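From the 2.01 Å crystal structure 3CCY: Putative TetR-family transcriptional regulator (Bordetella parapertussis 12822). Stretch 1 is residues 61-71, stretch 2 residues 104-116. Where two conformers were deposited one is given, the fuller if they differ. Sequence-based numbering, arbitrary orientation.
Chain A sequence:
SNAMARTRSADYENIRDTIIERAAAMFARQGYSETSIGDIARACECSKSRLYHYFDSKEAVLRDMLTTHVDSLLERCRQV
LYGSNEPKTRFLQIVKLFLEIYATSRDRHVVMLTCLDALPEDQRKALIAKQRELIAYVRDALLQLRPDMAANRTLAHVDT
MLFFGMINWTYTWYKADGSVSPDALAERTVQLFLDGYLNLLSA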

# COMPACT_ATOMS: atom_id res chain seq x y z
N VAL A 61 -11.75 9.60 18.65
CA VAL A 61 -10.29 9.45 18.77
C VAL A 61 -9.66 9.30 17.39
O VAL A 61 -8.72 10.00 17.06
N LEU A 62 -10.22 8.40 16.57
CA LEU A 62 -9.73 8.20 15.21
C LEU A 62 -9.90 9.43 14.33
O LEU A 62 -8.96 9.82 13.63
N ARG A 63 -11.08 10.04 14.35
CA ARG A 63 -11.37 11.17 13.48
C ARG A 63 -10.41 12.32 13.77
O ARG A 63 -9.85 12.90 12.85
N ASP A 64 -10.19 12.59 15.06
CA ASP A 64 -9.26 13.64 15.49
C ASP A 64 -7.81 13.41 15.04
O ASP A 64 -7.20 14.30 14.44
N MSE A 65 -7.26 12.22 15.27
CA MSE A 65 -5.86 11.99 14.86
C MSE A 65 -5.66 12.01 13.34
O MSE A 65 -4.59 12.38 12.86
N LEU A 66 -6.67 11.59 12.60
CA LEU A 66 -6.61 11.63 11.16
C LEU A 66 -6.71 13.07 10.66
O LEU A 66 -6.01 13.46 9.74
N THR A 67 -7.57 13.84 11.30
CA THR A 67 -7.80 15.22 10.89
C THR A 67 -6.56 16.08 11.12
O THR A 67 -6.12 16.82 10.23
N THR A 68 -5.98 15.98 12.31
CA THR A 68 -4.84 16.81 12.62
C THR A 68 -3.66 16.38 11.76
O THR A 68 -2.87 17.21 11.33
N HIS A 69 -3.56 15.09 11.47
CA HIS A 69 -2.46 14.60 10.67
C HIS A 69 -2.50 15.05 9.19
O HIS A 69 -1.46 15.45 8.64
N VAL A 70 -3.66 14.94 8.55
CA VAL A 70 -3.78 15.39 7.15
C VAL A 70 -3.73 16.93 7.09
O VAL A 70 -3.13 17.48 6.17
N ASP A 71 -4.30 17.61 8.10
CA ASP A 71 -4.21 19.07 8.16
C ASP A 71 -2.75 19.52 8.22
O ASP A 71 -2.34 20.43 7.53
N THR A 104 9.02 10.67 11.53
CA THR A 104 8.63 11.26 12.80
C THR A 104 7.29 10.70 13.30
O THR A 104 7.18 10.39 14.47
N SER A 105 6.33 10.53 12.40
CA SER A 105 4.94 10.24 12.74
C SER A 105 4.43 8.94 12.13
O SER A 105 3.30 8.90 11.63
N ARG A 106 5.23 7.88 12.20
CA ARG A 106 4.91 6.61 11.55
C ARG A 106 3.50 6.08 11.89
O ARG A 106 2.70 5.77 10.98
N ASP A 107 3.20 5.97 13.19
CA ASP A 107 1.91 5.47 13.64
C ASP A 107 0.72 6.20 13.03
O ASP A 107 -0.19 5.57 12.51
N ARG A 108 0.69 7.53 13.18
CA ARG A 108 -0.42 8.34 12.65
C ARG A 108 -0.45 8.25 11.11
O ARG A 108 -1.51 8.24 10.51
N HIS A 109 0.73 8.15 10.49
CA HIS A 109 0.86 7.95 9.03
C HIS A 109 0.21 6.63 8.59
O HIS A 109 -0.69 6.59 7.75
N VAL A 110 0.66 5.53 9.18
CA VAL A 110 0.06 4.22 8.92
C VAL A 110 -1.47 4.28 9.08
O VAL A 110 -2.21 3.82 8.20
N VAL A 111 -1.94 4.88 10.19
CA VAL A 111 -3.39 4.99 10.46
C VAL A 111 -4.14 5.77 9.34
O VAL A 111 -5.26 5.38 8.96
N MSE A 112 -3.53 6.85 8.82
CA MSE A 112 -4.10 7.56 7.68
C MSE A 112 -4.23 6.59 6.49
O MSE A 112 -5.35 6.36 6.00
N LEU A 113 -3.11 5.99 6.08
CA LEU A 113 -3.03 5.05 4.95
C LEU A 113 -3.85 3.78 5.11
O LEU A 113 -3.96 3.02 4.16
N THR A 114 -4.44 3.55 6.28
CA THR A 114 -4.96 2.21 6.61
C THR A 114 -6.36 2.17 7.24
O THR A 114 -7.06 1.16 7.11
N CYS A 115 -6.76 3.24 7.93
CA CYS A 115 -7.92 3.17 8.85
C CYS A 115 -9.12 4.05 8.49
O CYS A 115 -10.12 4.06 9.22
N LEU A 116 -9.01 4.80 7.40
CA LEU A 116 -10.07 5.72 6.98
C LEU A 116 -11.48 5.11 6.92
O LEU A 116 -12.46 5.80 7.21

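The most unusual feature of this contact is a histidine used as a knob. The side chain of His69 sits among Ser105, Arg108, His109 and Met112 of the other helix. No direct hydrogen bond joins the two stretches, so even this polar ring is held mainly by packing. Its chi1 is t and its CA-to-CB bond points toward stretch 2. Arg108 O and His109 N lie over one face of the ring. Ser105 CB lies at the edge, with His69 CE1 to Ser105 CB at 4.2 Å. His69 ND1 comes within 3.8 Å of Arg108 CB.

The two ring nitrogens fare differently. Water 1 hydrogen-bonds His69 ND1 at 2.7 Å. The same water makes a weak hydrogen bond of 3.5 Å with Ser105 OG, so it bridges the helices. His69 NE2 is buried by the contact and has no polar partner in the model. His69 NE2 approaches carbon instead, 3.8 Å from His109 CA and 4.0 Å from His109 CD2. The two histidine rings meet rim to rim, with planes at 89° and centroids 5.9 Å apart. His109 (chi1 t) points away at its CA-to-CB bond.

The helices cross at -106°, and their axes approach to 9.7 Å. The contact buries 560 Å², both sides summed. The nearest CA pair in the register is Leu66 and Met112, 5.9 Å apart. Leu66 starts sideways, but its m, t rotamer brings its end nearer to stretch 2. Leu66 CD2 lies 3.7 Å from the backbone Met112 N and 3.6 Å from Val111 CG1. Leu66 CD1 lies 4.0 Å from Met112 CE and 4.2 Å from Leu116 CD1.

Val111 (chi1 t) points toward stretch 1 and is shared by three residues there. Besides Leu66, it meets Leu62, with Leu62 CD1 to Val111 CG1 at 3.5 Å. It also meets selenomethionine Met65, with Met65 SE to Val111 CG1 at 3.8 Å. Met65 points toward stretch 2 with rotamers p, t, p. Leu62 (t, p) also reaches Cys115; Leu62 CD1 to Cys115 CB is 4.0 Å.

Met112, also selenomethionine, points toward stretch 1. Its chi1 is t and chi2 is p, while chi3 at -91° falls between wells. Two conformers were deposited, and one is described here. Met112 SE lies 4.3 Å from Val70 CB, and Met112 CB lies 4.1 Å from His69 CD2. Thus an apolar patch adjoins the histidine knob.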

# COMPACT_ATOMS: atom_id res chain seq x y z
CB VAL A 61 -9.90 8.27 19.68
CG1 VAL A 61 -8.38 8.15 19.79
CG2 VAL A 61 -10.51 8.44 21.07
CB LEU A 62 -10.40 6.97 14.55
CG LEU A 62 -10.01 6.62 13.11
CD1 LEU A 62 -8.53 6.29 12.95
CD2 LEU A 62 -10.83 5.48 12.55
CB ARG A 63 -12.84 11.62 13.61
CG ARG A 63 -13.24 12.79 12.69
CD ARG A 63 -14.64 13.31 12.98
NE ARG A 63 -14.81 13.81 14.35
CZ ARG A 63 -15.63 13.28 15.27
NH1 ARG A 63 -15.70 13.83 16.48
NH2 ARG A 63 -16.38 12.21 15.00
CB ASP A 64 -9.38 13.87 17.00
CG ASP A 64 -8.42 14.93 17.52
OD1 ASP A 64 -8.89 16.03 17.88
OD2 ASP A 64 -7.19 14.66 17.59
CB MSE A 65 -5.29 10.68 15.44
CG MSE A 65 -5.62 9.46 14.62
SE MSE A 65 -4.90 7.80 15.30
CE MSE A 65 -5.53 7.84 17.11
CB LEU A 66 -7.71 10.76 10.57
CG LEU A 66 -7.52 9.25 10.78
CD1 LEU A 66 -8.42 8.46 9.83
CD2 LEU A 66 -6.06 8.85 10.58
CB THR A 67 -9.03 15.81 11.60
OG1 THR A 67 -10.20 15.08 11.22
CG2 THR A 67 -9.24 17.26 11.24
CB THR A 68 -4.49 16.84 14.13
OG1 THR A 68 -3.83 15.62 14.50
CG2 THR A 68 -5.75 17.05 14.99
CB HIS A 69 -2.41 13.08 10.72
CG HIS A 69 -1.25 12.52 9.97
ND1 HIS A 69 0.03 12.52 10.48
CD2 HIS A 69 -1.17 11.94 8.75
CE1 HIS A 69 0.84 11.96 9.60
NE2 HIS A 69 0.14 11.61 8.54
CB VAL A 70 -5.02 14.80 6.39
CG1 VAL A 70 -6.32 15.39 6.83
CG2 VAL A 70 -4.84 14.95 4.83
CB ASP A 71 -5.03 19.66 9.33
CG ASP A 71 -6.52 19.71 9.04
OD1 ASP A 71 -6.93 19.46 7.89
OD2 ASP A 71 -7.30 20.00 9.97
CB THR A 104 8.65 12.81 12.77
OG1 THR A 104 7.78 13.27 11.75
CG2 THR A 104 10.03 13.30 12.43
CB SER A 105 4.04 11.39 12.26
OG SER A 105 4.06 12.46 13.18
CB ARG A 106 5.95 5.54 11.87
CG ARG A 106 5.74 4.29 11.00
CD ARG A 106 6.71 3.13 11.27
NE ARG A 106 6.36 2.03 10.36
CZ ARG A 106 5.42 1.13 10.62
NH1 ARG A 106 4.77 1.16 11.78
NH2 ARG A 106 5.13 0.19 9.74
CB ASP A 107 1.82 5.54 15.17
CG ASP A 107 2.69 4.53 15.85
OD1 ASP A 107 3.09 3.53 15.20
OD2 ASP A 107 2.98 4.73 17.05
CB ARG A 108 -0.33 9.80 13.13
CG ARG A 108 -0.82 10.07 14.60
CD ARG A 108 -0.63 11.55 14.93
NE ARG A 108 -0.82 11.95 16.34
CZ ARG A 108 -0.01 11.63 17.36
NH1 ARG A 108 -0.28 12.06 18.58
NH2 ARG A 108 1.05 10.87 17.17
CB HIS A 109 2.35 7.97 8.68
CG HIS A 109 2.66 8.28 7.25
ND1 HIS A 109 2.81 7.29 6.29
CD2 HIS A 109 2.91 9.46 6.62
CE1 HIS A 109 3.13 7.86 5.13
NE2 HIS A 109 3.20 9.18 5.31
CB VAL A 110 0.67 3.09 9.81
CG1 VAL A 110 -0.07 1.76 9.61
CG2 VAL A 110 2.15 2.92 9.54
CB VAL A 111 -3.69 5.52 11.91
CG1 VAL A 111 -5.17 5.77 12.12
CG2 VAL A 111 -3.24 4.51 12.97
CB MSE A 112 -3.25 8.78 7.29
CG MSE A 112 -3.91 9.76 6.29
SE MSE A 112 -5.60 10.59 6.90
CE MSE A 112 -6.87 9.28 6.19
CB LEU A 113 -1.56 4.69 4.66
CG LEU A 113 -0.63 5.87 4.34
CD1 LEU A 113 0.81 5.46 4.10
CD2 LEU A 113 -1.16 6.72 3.15
CB THR A 114 -3.94 1.45 7.52
OG1 THR A 114 -2.99 0.75 6.70
CG2 THR A 114 -4.62 0.46 8.49
CB CYS A 115 -7.48 3.48 10.28
SG CYS A 115 -6.75 2.10 11.15
CB LEU A 116 -9.68 6.38 5.65
CG LEU A 116 -10.51 7.57 5.18
CD1 LEU A 116 -10.60 8.65 6.25
CD2 LEU A 116 -9.93 8.15 3.92
O HOH W 1 0.83 13.67 12.76